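Local coordinates for protein aspartate aminotransferase (Giardia lamblia, PDB 3MEB) that probably catalyses the pyridoxal phosphate-dependent transfer of the amino group of L-aspartate to 2-oxoglutarate, giving oxaloacetate and L-glutamate, and works as a homodimer, at residues C210-D218 against T387-T395; R356-S367 against M422-V433. One frame throughout, in Å; residues are numbered along the deposited sequence.

Interaction 1 (C210-D218 against T387-T395); sequences CAHNPSGID and TAIGMFTFT. With SO4 (sulfate ion), chain C.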
loop_
_atom_site.group_PDB
_atom_site.type_symbol
_atom_site.label_atom_id
_atom_site.label_comp_id
_atom_site.label_asym_id
_atom_site.label_seq_id
_atom_site.Cartn_x
_atom_site.Cartn_y
_atom_site.Cartn_z
ATOM N N CYS A 210 -21.953 4.389 -8.618
ATOM C CA CYS A 210 -22.376 4.781 -9.958
ATOM C C CYS A 210 -21.427 4.128 -10.944
ATOM O O CYS A 210 -20.387 3.683 -10.539
ATOM C CB CYS A 210 -22.348 6.304 -10.144
ATOM S SG CYS A 210 -20.776 7.173 -10.062
ATOM N N ALA A 211 -21.778 4.108 -12.227
ATOM C CA ALA A 211 -20.925 3.517 -13.276
ATOM C C ALA A 211 -20.516 2.085 -12.909
ATOM O O ALA A 211 -19.349 1.746 -12.914
ATOM C CB ALA A 211 -19.690 4.437 -13.562
ATOM N N HIS A 212 -21.503 1.249 -12.593
ATOM C CA HIS A 212 -21.271 -0.143 -12.294
ATOM C C HIS A 212 -20.325 -0.777 -13.330
ATOM O O HIS A 212 -20.461 -0.599 -14.537
ATOM C CB HIS A 212 -22.576 -0.902 -12.257
ATOM C CG HIS A 212 -22.430 -2.371 -12.022
ATOM N ND1 HIS A 212 -22.282 -3.271 -13.053
ATOM C CD2 HIS A 212 -22.430 -3.094 -10.876
ATOM C CE1 HIS A 212 -22.222 -4.495 -12.550
ATOM N NE2 HIS A 212 -22.296 -4.413 -11.232
ATOM N N ASN A 213 -19.335 -1.479 -12.807
ATOM C CA ASN A 213 -18.245 -2.076 -13.592
ATOM C C ASN A 213 -18.406 -3.585 -13.403
ATOM O O ASN A 213 -18.254 -4.047 -12.287
ATOM C CB ASN A 213 -16.949 -1.574 -13.017
ATOM C CG ASN A 213 -15.747 -2.105 -13.711
ATOM O OD1 ASN A 213 -15.822 -2.981 -14.573
ATOM N ND2 ASN A 213 -14.598 -1.564 -13.331
ATOM N N PRO A 214 -18.680 -4.346 -14.484
ATOM C CA PRO A 214 -18.428 -4.008 -15.886
ATOM C C PRO A 214 -19.612 -3.580 -16.755
ATOM O O PRO A 214 -19.386 -3.201 -17.914
ATOM C CB PRO A 214 -17.878 -5.323 -16.415
ATOM C CG PRO A 214 -18.775 -6.356 -15.717
ATOM C CD PRO A 214 -19.035 -5.777 -14.339
ATOM N N SER A 215 -20.831 -3.612 -16.205
ATOM C CA SER A 215 -22.097 -3.626 -17.007
ATOM C C SER A 215 -22.479 -2.268 -17.550
ATOM O O SER A 215 -23.090 -2.172 -18.610
ATOM C CB SER A 215 -23.281 -4.155 -16.207
ATOM O OG SER A 215 -23.830 -3.189 -15.324
ATOM N N GLY A 216 -22.166 -1.222 -16.795
ATOM C CA GLY A 216 -22.489 0.151 -17.220
ATOM C C GLY A 216 -23.961 0.459 -17.063
ATOM O O GLY A 216 -24.466 1.442 -17.642
ATOM N N ILE A 217 -24.677 -0.440 -16.369
ATOM C CA ILE A 217 -26.110 -0.263 -16.065
ATOM C C ILE A 217 -26.195 0.016 -14.574
ATOM O O ILE A 217 -25.635 -0.736 -13.781
ATOM C CB ILE A 217 -26.936 -1.562 -16.348
ATOM C CG1 ILE A 217 -26.654 -2.152 -17.747
ATOM C CG2 ILE A 217 -28.427 -1.310 -16.158
ATOM C CD1 ILE A 217 -26.634 -1.161 -18.848
ATOM N N ASP A 218 -26.872 1.107 -14.194
ATOM C CA ASP A 218 -26.938 1.549 -12.810
ATOM C C ASP A 218 -28.394 1.491 -12.331
ATOM O O ASP A 218 -29.331 1.588 -13.127
ATOM C CB ASP A 218 -26.442 3.026 -12.699
ATOM C CG ASP A 218 -24.910 3.190 -12.753
ATOM O OD1 ASP A 218 -24.135 2.201 -12.768
ATOM O OD2 ASP A 218 -24.463 4.390 -12.775
ATOM N N THR A 387 -25.628 4.231 -24.244
ATOM C CA THR A 387 -26.382 4.417 -23.012
ATOM C C THR A 387 -25.647 3.931 -21.757
ATOM O O THR A 387 -26.108 4.207 -20.641
ATOM C CB THR A 387 -27.757 3.700 -23.105
ATOM O OG1 THR A 387 -27.538 2.361 -23.525
ATOM C CG2 THR A 387 -28.667 4.414 -24.139
ATOM N N ALA A 388 -24.549 3.208 -21.953
ATOM C CA ALA A 388 -23.707 2.710 -20.882
ATOM C C ALA A 388 -23.236 3.899 -20.077
ATOM O O ALA A 388 -22.976 4.975 -20.634
ATOM C CB ALA A 388 -22.506 1.918 -21.453
ATOM N N ILE A 389 -23.143 3.701 -18.769
ATOM C CA ILE A 389 -22.698 4.731 -17.841
ATOM C C ILE A 389 -21.261 4.482 -17.444
ATOM O O ILE A 389 -20.921 3.375 -16.998
ATOM C CB ILE A 389 -23.567 4.723 -16.547
ATOM C CG1 ILE A 389 -25.057 4.889 -16.870
ATOM C CG2 ILE A 389 -23.127 5.784 -15.595
ATOM C CD1 ILE A 389 -25.393 6.138 -17.640
ATOM N N GLY A 390 -20.428 5.522 -17.542
ATOM C CA GLY A 390 -19.044 5.432 -17.142
ATOM C C GLY A 390 -18.082 5.323 -18.293
ATOM O O GLY A 390 -18.301 5.862 -19.373
ATOM N N MET A 391 -17.003 4.590 -18.047
ATOM C CA MET A 391 -15.955 4.409 -19.021
ATOM C C MET A 391 -16.162 3.277 -20.022
ATOM O O MET A 391 -15.485 3.262 -21.055
ATOM C CB MET A 391 -14.649 4.105 -18.295
ATOM C CG MET A 391 -13.987 5.294 -17.680
ATOM S SD MET A 391 -12.352 4.866 -17.043
ATOM C CE MET A 391 -11.782 6.512 -16.569
ATOM N N PHE A 392 -17.028 2.307 -19.704
ATOM C CA PHE A 392 -17.057 1.076 -20.465
ATOM C C PHE A 392 -18.351 0.878 -21.257
ATOM O O PHE A 392 -19.395 1.552 -21.039
ATOM C CB PHE A 392 -16.838 -0.147 -19.565
ATOM C CG PHE A 392 -15.600 -0.065 -18.675
ATOM C CD1 PHE A 392 -14.313 -0.256 -19.204
ATOM C CD2 PHE A 392 -15.735 0.196 -17.328
ATOM C CE1 PHE A 392 -13.186 -0.200 -18.393
ATOM C CE2 PHE A 392 -14.589 0.287 -16.483
ATOM C CZ PHE A 392 -13.327 0.085 -17.016
ATOM N N THR A 393 -18.269 -0.044 -22.212
ATOM C CA THR A 393 -19.441 -0.692 -22.745
ATOM C C THR A 393 -19.286 -2.199 -22.511
ATOM O O THR A 393 -18.239 -2.799 -22.821
ATOM C CB THR A 393 -19.687 -0.360 -24.243
ATOM O OG1 THR A 393 -19.712 1.076 -24.443
ATOM C CG2 THR A 393 -20.996 -0.949 -24.687
ATOM N N PHE A 394 -20.310 -2.815 -21.943
ATOM C CA PHE A 394 -20.349 -4.262 -21.815
ATOM C C PHE A 394 -20.842 -4.728 -23.159
ATOM O O PHE A 394 -22.041 -4.846 -23.376
ATOM C CB PHE A 394 -21.282 -4.637 -20.659
ATOM C CG PHE A 394 -20.958 -5.950 -19.965
ATOM C CD1 PHE A 394 -19.688 -6.222 -19.476
ATOM C CD2 PHE A 394 -21.951 -6.869 -19.714
ATOM C CE1 PHE A 394 -19.405 -7.439 -18.807
ATOM C CE2 PHE A 394 -21.689 -8.077 -19.046
ATOM C CZ PHE A 394 -20.410 -8.356 -18.591
ATOM N N THR A 395 -19.929 -4.932 -24.106
ATOM C CA THR A 395 -20.352 -5.045 -25.519
ATOM C C THR A 395 -21.189 -6.286 -25.849
ATOM O O THR A 395 -22.024 -6.222 -26.721
ATOM C CB THR A 395 -19.182 -5.017 -26.520
ATOM O OG1 THR A 395 -18.388 -6.218 -26.411
ATOM C CG2 THR A 395 -18.301 -3.735 -26.340
HETATM S S SO4 C . -10.507 -1.589 -14.305
HETATM O O1 SO4 C . -11.777 -2.313 -14.072
HETATM O O2 SO4 C . -9.995 -1.784 -15.654
HETATM O O3 SO4 C . -10.735 -0.190 -14.027
HETATM O O4 SO4 C . -9.568 -2.114 -13.339
HETATM O O HOH W 1 -22.501 -1.320 -20.981
HETATM O O HOH W 2 -26.930 2.407 -18.890
#
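Pro214 and Phe394 run alongside each other in the same direction: the proline's CG comes to 3.3 Å from CE1 of Phe394, and its CB rests against the same corner of the ring. Phe394 gets there with CG anti to its own nitrogen (chi1 -152°); its CG also touches Ser215 CA, and its CB lies near Ser215 O. Next along, Phe392 brings its CE2 to 3.7 Å from ND2 of Asn213, ring and amide planes 36° apart, while Met391 CB sits over one face of the ring.

One direct hydrogen bond crosses between the segments, from Ile389 N to Gly216 O at 2.9 Å. A water donates to that same Gly216 O and to Thr387 O; another joins Ser215 O to Phe394 N. At the far side Ala211 CB packs on Gly390, where there is no room for a side chain, and Ile389 CG2 lies 3.4 Å from Asp218 OD2.

The 210-218 loop holds its own shape. Asp218 takes Ala211 N on OD2 and His212 N on OD1, each through a syn lone pair, while Ser215 OG pairs with His212 ND1 at 2.7 Å and accepts from Ile217 N at 3.1 Å, an ST turn. The peptide between Asn213 and Pro214 is cis. Arg419 and a sulfate hold the Asn213 amide: OD1 accepts from Arg419, and ND2 donates to sulfate O1 at 3.0 Å (163°). Arg419, Trp155, Gly57 and Lys277 also bind this sulfate, beside the cofactor that Asn213 contacts. This is the Asn-Pro loop of the active site in aminotransferases of this family, and the sulfate probably marks where a substrate carboxylate binds.

Interaction 2 (R356-S367 against M422-V433); sequences RIHRMRSLLHAS and MCGLTESNCDYV
Arg356 reaches Leu425 O with CG anti to its backbone nitrogen (chi1 -154°) and a bend at chi3 (78°) that turns the guanidinium end-on to the carbonyl. NH1 at 3.0 Å and NH2 at 2.9 Å both donate to Leu425 O, which lies within 5° of the guanidinium plane; NH1 arrives almost in line with the C=O bond. The same NH1 also bonds to Arg60 O, so the buried group joins a third part of the chain.

Met360 folds at chi2 and chi3, tucking SD to 3.4 Å from Thr426 CA, as its side chain and that of Leu425 run antiparallel along one another. Further along the helix, Leu363 CD2 meets Cys430 SG at 3.7 Å. The two branches of Leu364 divide their work: CD1 packs on Cys430 O and Val433 CG1, CD2 on Leu425 CD1 and Met422 CE.

These contacts seat the long helix 340-370 against the turn leading into the C-terminal helix 430-443, in the small domain of the aminotransferase fold. Asn429 shapes that turn: its ND2 donates to Gly424 O and its OD1 accepts from Thr426 N, while Thr426 OG1 takes Asn429 N in an ST motif.

Met422 CG lies over one face of the Arg361 guanidinium, 3.7 Å from NH1, and the two side chains lie roughly perpendicular. Arg361 spends its N-H groups on Ile385 O, Gly390 O, Phe392 O and Thr393 OG1, which fixes the flat group that Met422 covers. At the C-terminal end of 356-367, Ser367 CB approaches Asp431 OD1 to 3.6 Å; that carboxylate is salt-bridged to Arg371.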
loop_
_atom_site.group_PDB
_atom_site.type_symbol
_atom_site.label_atom_id
_atom_site.label_comp_id
_atom_site.label_asym_id
_atom_site.label_seq_id
_atom_site.Cartn_x
_atom_site.Cartn_y
_atom_site.Cartn_z
ATOM N N ARG A 356 -15.413 13.659 -23.767
ATOM C CA ARG A 356 -14.707 12.919 -24.831
ATOM C C ARG A 356 -15.219 11.484 -24.963
ATOM O O ARG A 356 -15.356 10.945 -26.082
ATOM C CB ARG A 356 -13.190 12.949 -24.656
ATOM C CG ARG A 356 -12.471 12.786 -25.992
ATOM C CD ARG A 356 -10.953 12.677 -25.864
ATOM N NE ARG A 356 -10.523 11.339 -25.430
ATOM C CZ ARG A 356 -10.581 10.230 -26.161
ATOM N NH1 ARG A 356 -10.187 9.082 -25.622
ATOM N NH2 ARG A 356 -11.083 10.234 -27.396
ATOM N N ILE A 357 -15.520 10.886 -23.833
ATOM C CA ILE A 357 -16.043 9.550 -23.791
ATOM C C ILE A 357 -17.383 9.492 -24.522
ATOM O O ILE A 357 -17.595 8.607 -25.331
ATOM C CB ILE A 357 -16.176 9.042 -22.346
ATOM C CG1 ILE A 357 -14.779 8.808 -21.742
ATOM C CG2 ILE A 357 -16.999 7.742 -22.307
ATOM C CD1 ILE A 357 -14.828 8.534 -20.223
ATOM N N HIS A 358 -18.265 10.445 -24.239
ATOM C CA HIS A 358 -19.525 10.502 -24.954
ATOM C C HIS A 358 -19.325 10.651 -26.461
ATOM O O HIS A 358 -19.936 9.939 -27.231
ATOM C CB HIS A 358 -20.451 11.574 -24.356
ATOM C CG HIS A 358 -21.131 11.109 -23.111
ATOM N ND1 HIS A 358 -22.048 10.081 -23.117
ATOM C CD2 HIS A 358 -21.002 11.496 -21.821
ATOM C CE1 HIS A 358 -22.460 9.859 -21.883
ATOM N NE2 HIS A 358 -21.840 10.707 -21.080
ATOM N N ARG A 359 -18.469 11.556 -26.894
ATOM C CA ARG A 359 -18.210 11.712 -28.331
ATOM C C ARG A 359 -17.692 10.418 -28.997
ATOM O O ARG A 359 -18.062 10.120 -30.127
ATOM C CB ARG A 359 -17.211 12.856 -28.579
ATOM C CG ARG A 359 -17.826 14.217 -28.325
ATOM C CD ARG A 359 -16.977 15.364 -28.900
ATOM N NE ARG A 359 -15.630 15.397 -28.310
ATOM C CZ ARG A 359 -15.314 16.016 -27.167
ATOM N NH1 ARG A 359 -16.238 16.678 -26.467
ATOM N NH2 ARG A 359 -14.066 15.994 -26.721
ATOM N N MET A 360 -16.884 9.646 -28.268
ATOM C CA MET A 360 -16.412 8.348 -28.745
ATOM C C MET A 360 -17.525 7.296 -28.761
ATOM O O MET A 360 -17.578 6.480 -29.640
ATOM C CB MET A 360 -15.230 7.855 -27.913
ATOM C CG MET A 360 -13.930 8.661 -28.083
ATOM S SD MET A 360 -13.312 8.843 -29.765
ATOM C CE MET A 360 -14.224 10.304 -30.317
ATOM N N ARG A 361 -18.416 7.315 -27.794
ATOM C CA ARG A 361 -19.608 6.467 -27.857
ATOM C C ARG A 361 -20.412 6.730 -29.137
ATOM O O ARG A 361 -20.741 5.802 -29.875
ATOM C CB ARG A 361 -20.482 6.713 -26.645
ATOM C CG ARG A 361 -19.909 6.147 -25.340
ATOM C CD ARG A 361 -20.855 6.419 -24.155
ATOM N NE ARG A 361 -20.266 5.910 -22.927
ATOM C CZ ARG A 361 -20.062 4.621 -22.664
ATOM N NH1 ARG A 361 -20.386 3.672 -23.539
ATOM N NH2 ARG A 361 -19.506 4.272 -21.522
ATOM N N SER A 362 -20.673 8.003 -29.430
ATOM C CA SER A 362 -21.408 8.384 -30.637
ATOM C C SER A 362 -20.656 8.008 -31.890
ATOM O O SER A 362 -21.281 7.499 -32.848
ATOM C CB SER A 362 -21.691 9.892 -30.655
ATOM O OG SER A 362 -22.405 10.229 -29.473
ATOM N N LEU A 363 -19.339 8.257 -31.917
ATOM C CA LEU A 363 -18.579 7.983 -33.129
ATOM C C LEU A 363 -18.505 6.489 -33.397
ATOM O O LEU A 363 -18.715 6.063 -34.534
ATOM C CB LEU A 363 -17.207 8.630 -33.114
ATOM C CG LEU A 363 -16.315 8.484 -34.364
ATOM C CD1 LEU A 363 -16.993 9.005 -35.612
ATOM C CD2 LEU A 363 -14.979 9.215 -34.124
ATOM N N LEU A 364 -18.222 5.685 -32.368
ATOM C CA LEU A 364 -18.122 4.244 -32.607
ATOM C C LEU A 364 -19.498 3.736 -33.059
ATOM O O LEU A 364 -19.557 2.959 -33.985
ATOM C CB LEU A 364 -17.659 3.433 -31.408
ATOM C CG LEU A 364 -17.567 1.909 -31.607
ATOM C CD1 LEU A 364 -16.603 1.470 -32.788
ATOM C CD2 LEU A 364 -17.171 1.298 -30.234
ATOM N N HIS A 365 -20.572 4.185 -32.406
ATOM C CA HIS A 365 -21.933 3.730 -32.739
ATOM C C HIS A 365 -22.315 4.089 -34.177
ATOM O O HIS A 365 -22.886 3.273 -34.909
ATOM C CB HIS A 365 -22.968 4.305 -31.742
ATOM C CG HIS A 365 -24.384 3.972 -32.085
ATOM N ND1 HIS A 365 -25.148 4.757 -32.911
ATOM C CD2 HIS A 365 -25.175 2.936 -31.713
ATOM C CE1 HIS A 365 -26.345 4.205 -33.059
ATOM N NE2 HIS A 365 -26.392 3.103 -32.332
ATOM N N ALA A 366 -21.988 5.310 -34.584
ATOM C CA ALA A 366 -22.204 5.753 -35.944
ATOM C C ALA A 366 -21.436 4.883 -36.934
ATOM O O ALA A 366 -21.949 4.570 -38.007
ATOM C CB ALA A 366 -21.787 7.236 -36.108
ATOM N N SER A 367 -20.200 4.499 -36.577
ATOM C CA SER A 367 -19.354 3.754 -37.498
ATOM C C SER A 367 -19.886 2.308 -37.653
ATOM O O SER A 367 -19.781 1.722 -38.739
ATOM C CB SER A 367 -17.885 3.754 -37.034
ATOM O OG SER A 367 -17.334 5.058 -36.961
ATOM N N MET A 422 -13.951 2.737 -23.452
ATOM C CA MET A 422 -14.226 3.720 -24.484
ATOM C C MET A 422 -13.131 4.766 -24.556
ATOM O O MET A 422 -12.960 5.396 -25.598
ATOM C CB MET A 422 -15.581 4.367 -24.166
ATOM C CG MET A 422 -16.747 3.363 -24.111
ATOM S SD MET A 422 -16.772 2.209 -25.473
ATOM C CE MET A 422 -17.797 3.072 -26.683
ATOM N N CYS A 423 -12.405 4.936 -23.444
ATOM C CA CYS A 423 -11.264 5.861 -23.301
ATOM C C CYS A 423 -10.123 5.596 -24.277
ATOM O O CYS A 423 -9.355 6.499 -24.616
ATOM C CB CYS A 423 -10.670 5.693 -21.882
ATOM S SG CYS A 423 -11.697 6.211 -20.510
ATOM N N GLY A 424 -10.015 4.353 -24.745
ATOM C CA GLY A 424 -9.022 4.003 -25.781
ATOM C C GLY A 424 -9.378 4.353 -27.226
ATOM O O GLY A 424 -8.534 4.200 -28.120
ATOM N N LEU A 425 -10.600 4.843 -27.464
ATOM C CA LEU A 425 -11.031 5.238 -28.797
ATOM C C LEU A 425 -10.640 6.661 -29.062
ATOM O O LEU A 425 -10.585 7.480 -28.136
ATOM C CB LEU A 425 -12.527 5.119 -28.949
ATOM C CG LEU A 425 -13.102 3.727 -28.720
ATOM C CD1 LEU A 425 -14.617 3.851 -28.467
ATOM C CD2 LEU A 425 -12.843 2.809 -29.890
ATOM N N THR A 426 -10.389 6.948 -30.332
ATOM C CA THR A 426 -10.072 8.286 -30.806
ATOM C C THR A 426 -10.778 8.551 -32.118
ATOM O O THR A 426 -11.315 7.658 -32.743
ATOM C CB THR A 426 -8.547 8.480 -30.989
ATOM O OG1 THR A 426 -8.038 7.625 -32.043
ATOM C CG2 THR A 426 -7.832 8.173 -29.674
ATOM N N GLU A 427 -10.765 9.795 -32.552
ATOM C CA GLU A 427 -11.273 10.102 -33.872
ATOM C C GLU A 427 -10.564 9.293 -34.964
ATOM O O GLU A 427 -11.180 8.921 -35.961
ATOM C CB GLU A 427 -11.166 11.604 -34.150
ATOM C CG GLU A 427 -11.908 12.430 -33.108
ATOM C CD GLU A 427 -12.820 13.473 -33.715
ATOM O OE1 GLU A 427 -12.297 14.390 -34.421
ATOM O OE2 GLU A 427 -14.056 13.356 -33.463
ATOM N N SER A 428 -9.281 9.019 -34.770
ATOM C CA SER A 428 -8.471 8.329 -35.770
ATOM C C SER A 428 -8.717 6.834 -35.840
ATOM O O SER A 428 -8.583 6.244 -36.924
ATOM C CB SER A 428 -7.013 8.543 -35.473
ATOM O OG SER A 428 -6.712 9.910 -35.657
ATOM N N ASN A 429 -9.052 6.229 -34.694
ATOM C CA ASN A 429 -9.184 4.779 -34.614
ATOM C C ASN A 429 -10.580 4.180 -34.500
ATOM O O ASN A 429 -10.672 2.956 -34.535
ATOM C CB ASN A 429 -8.269 4.194 -33.501
ATOM C CG ASN A 429 -8.820 4.367 -32.080
ATOM O OD1 ASN A 429 -10.017 4.540 -31.853
ATOM N ND2 ASN A 429 -7.911 4.335 -31.113
ATOM N N CYS A 430 -11.650 4.974 -34.340
ATOM C CA CYS A 430 -12.991 4.391 -34.175
ATOM C C CYS A 430 -13.415 3.566 -35.383
ATOM O O CYS A 430 -13.959 2.463 -35.254
ATOM C CB CYS A 430 -14.082 5.462 -33.971
ATOM S SG CYS A 430 -14.415 6.021 -32.278
ATOM N N ASP A 431 -13.184 4.103 -36.573
ATOM C CA ASP A 431 -13.648 3.400 -37.753
ATOM C C ASP A 431 -12.885 2.109 -37.938
ATOM O O ASP A 431 -13.423 1.134 -38.432
ATOM C CB ASP A 431 -13.547 4.259 -39.000
ATOM C CG ASP A 431 -14.468 3.775 -40.073
ATOM O OD1 ASP A 431 -15.695 3.731 -39.829
ATOM O OD2 ASP A 431 -13.965 3.381 -41.140
ATOM N N TYR A 432 -11.621 2.108 -37.537
ATOM C CA TYR A 432 -10.841 0.892 -37.533
ATOM C C TYR A 432 -11.463 -0.143 -36.592
ATOM O O TYR A 432 -11.653 -1.306 -36.971
ATOM C CB TYR A 432 -9.412 1.211 -37.126
ATOM C CG TYR A 432 -8.508 0.025 -37.053
ATOM C CD1 TYR A 432 -7.912 -0.501 -38.204
ATOM C CD2 TYR A 432 -8.218 -0.579 -35.819
ATOM C CE1 TYR A 432 -7.072 -1.608 -38.135
ATOM C CE2 TYR A 432 -7.353 -1.682 -35.743
ATOM C CZ TYR A 432 -6.791 -2.183 -36.897
ATOM O OH TYR A 432 -5.953 -3.259 -36.811
ATOM N N VAL A 433 -11.811 0.287 -35.380
ATOM C CA VAL A 433 -12.421 -0.611 -34.384
ATOM C C VAL A 433 -13.748 -1.139 -34.902
ATOM O O VAL A 433 -14.036 -2.301 -34.781
ATOM C CB VAL A 433 -12.595 0.087 -33.007
ATOM C CG1 VAL A 433 -13.355 -0.809 -32.014
ATOM C CG2 VAL A 433 -11.271 0.464 -32.463
#

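Overall arrangement
From the N terminus, the chain first passes 210-218, the loop between strand 204-208 and helix 221-234, then runs through the rest of the seven-stranded mixed sheet to the long helix carrying 356-367. Only then does it reach 387-395, closing interaction 1 across 168 intervening residues. Interaction 2 closes later, at 422-433, over a shorter loop of 54 residues. Their segments alternate, so the two loops cross. Interaction 1 ties the cofactor-bearing sheet region to the short antiparallel pair 392-394 and 419-421; interaction 2 ties helix 340-370 to the C-terminal helix. Their centres are about 16 Å apart, yet they touch where Met422 SD packs on Thr393 OG1, beside Arg361.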